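Local coordinates for protein methyl-accepting chemotaxis sensory transducer (Anaeromyxobacter dehalogenans, PDB 4K08) that probably senses small-molecule signals in the periplasm through a PAS-like Cache domain and relays them to the chemotaxis machinery, at residues A[22-25]-A[26-30]. Numbering follows the deposited sequence.
Sequences VEHQ and GARAA. With ZN (zinc ion), chain B.
Gln25 and Arg28 lie side by side on the last turns of helix 5-30, the long N-terminal helix of this single Cache, PAS-like sensor domain. Arg28 NH1 gives a short but weak hydrogen bond to Gln25 OE1 (2.8 Å), bent to 121° at the hydrogen. The amide meets the edge of the guanidinium, near its plane, yet the two planes stand 79° apart. A bend at chi2 of Gln25 brings its amide alongside the guanidinium. Replacing Arg28 with an alanine would probably leave Gln25 OE1 without this donor and set the amide freer to turn. One turn before Arg28, His24 holds CG anti to its own N (chi1 -166°), carrying the ring outward to bind zinc through NE2 at 2.1 Å; a water lies 2.5 Å from the metal. Arg28 CD approaches that ring obliquely, 4.5 Å from His24 NE2. Beneath these side chains run i to i+4 backbone bonds, among them Ala27 N to Glu23 O and Ala29 N to Gln25 O. Val22, Gln25 and Ala29 touch helix 36-49, and Glu33 forms a long, weak ion pair with Arg28 NE. At Gly26, N reaches Val22 O at 3.0 Å in a nearly straight bond.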
loop_
_atom_site.group_PDB
_atom_site.type_symbol
_atom_site.label_atom_id
_atom_site.label_comp_id
_atom_site.label_asym_id
_atom_site.label_seq_id
_atom_site.Cartn_x
_atom_site.Cartn_y
_atom_site.Cartn_z
ATOM N N VAL A 22 -8.468 -6.687 -4.408
ATOM C CA VAL A 22 -7.417 -7.281 -5.227
ATOM C C VAL A 22 -7.635 -8.820 -5.430
ATOM O O VAL A 22 -7.616 -9.297 -6.590
ATOM C CB VAL A 22 -6.009 -6.954 -4.683
ATOM C CG1 VAL A 22 -4.955 -7.786 -5.436
ATOM C CG2 VAL A 22 -5.721 -5.435 -4.801
ATOM N N GLU A 23 -7.895 -9.579 -4.355
ATOM C CA GLU A 23 -8.126 -11.031 -4.509
ATOM C C GLU A 23 -9.294 -11.290 -5.438
ATOM O O GLU A 23 -9.221 -12.165 -6.280
ATOM C CB GLU A 23 -8.354 -11.749 -3.170
ATOM C CG GLU A 23 -7.106 -11.802 -2.294
ATOM C CD GLU A 23 -7.115 -12.935 -1.263
ATOM O OE1 GLU A 23 -8.201 -13.520 -1.022
ATOM O OE2 GLU A 23 -6.028 -13.236 -0.701
ATOM N N HIS A 24 -10.358 -10.496 -5.313
ATOM C CA HIS A 24 -11.551 -10.668 -6.150
ATOM C C HIS A 24 -11.234 -10.591 -7.636
ATOM O O HIS A 24 -11.731 -11.405 -8.427
ATOM C CB HIS A 24 -12.626 -9.617 -5.820
ATOM C CG HIS A 24 -13.969 -9.938 -6.401
ATOM N ND1 HIS A 24 -14.641 -11.112 -6.114
ATOM C CD2 HIS A 24 -14.750 -9.256 -7.275
ATOM C CE1 HIS A 24 -15.787 -11.128 -6.769
ATOM N NE2 HIS A 24 -15.875 -10.019 -7.489
ATOM N N GLN A 25 -10.413 -9.607 -8.020
ATOM C CA GLN A 25 -10.000 -9.461 -9.420
ATOM C C GLN A 25 -9.095 -10.629 -9.859
ATOM O O GLN A 25 -9.275 -11.182 -10.954
ATOM C CB GLN A 25 -9.313 -8.102 -9.663
ATOM C CG GLN A 25 -10.251 -6.916 -9.544
ATOM C CD GLN A 25 -11.491 -7.077 -10.442
ATOM O OE1 GLN A 25 -11.391 -7.450 -11.620
ATOM N NE2 GLN A 25 -12.662 -6.820 -9.875
ATOM N N GLY A 26 -8.149 -11.010 -8.999
ATOM C CA GLY A 26 -7.248 -12.128 -9.273
ATOM C C GLY A 26 -7.992 -13.435 -9.526
ATOM O O GLY A 26 -7.610 -14.216 -10.410
ATOM N N ALA A 27 -9.032 -13.681 -8.728
ATOM C CA ALA A 27 -9.883 -14.856 -8.861
ATOM C C ALA A 27 -10.560 -14.893 -10.236
ATOM O O ALA A 27 -10.659 -15.949 -10.865
ATOM C CB ALA A 27 -10.931 -14.863 -7.761
ATOM N N ARG A 28 -11.027 -13.743 -10.707
ATOM C CA ARG A 28 -11.658 -13.676 -12.013
ATOM C C ARG A 28 -10.640 -14.009 -13.110
ATOM O O ARG A 28 -10.942 -14.751 -14.070
ATOM C CB ARG A 28 -12.292 -12.301 -12.224
ATOM C CG ARG A 28 -13.460 -12.013 -11.270
ATOM C CD ARG A 28 -13.975 -10.608 -11.489
ATOM N NE ARG A 28 -14.423 -10.412 -12.861
ATOM C CZ ARG A 28 -14.232 -9.311 -13.581
ATOM N NH1 ARG A 28 -13.585 -8.263 -13.067
ATOM N NH2 ARG A 28 -14.693 -9.257 -14.828
ATOM N N ALA A 29 -9.416 -13.498 -12.974
ATOM C CA ALA A 29 -8.363 -13.907 -13.916
ATOM C C ALA A 29 -8.098 -15.425 -13.834
ATOM O O ALA A 29 -7.920 -16.088 -14.880
ATOM C CB ALA A 29 -7.086 -13.108 -13.696
ATOM N N ALA A 30 -8.096 -15.973 -12.615
ATOM C CA ALA A 30 -7.812 -17.406 -12.394
ATOM C C ALA A 30 -8.840 -18.292 -13.095
ATOM O O ALA A 30 -8.488 -19.306 -13.706
ATOM C CB ALA A 30 -7.764 -17.739 -10.895
HETATM ZN ZN ZN B . -17.858 -9.549 -7.820
HETATM O O HOH W 1 -18.160 -11.566 -9.173
#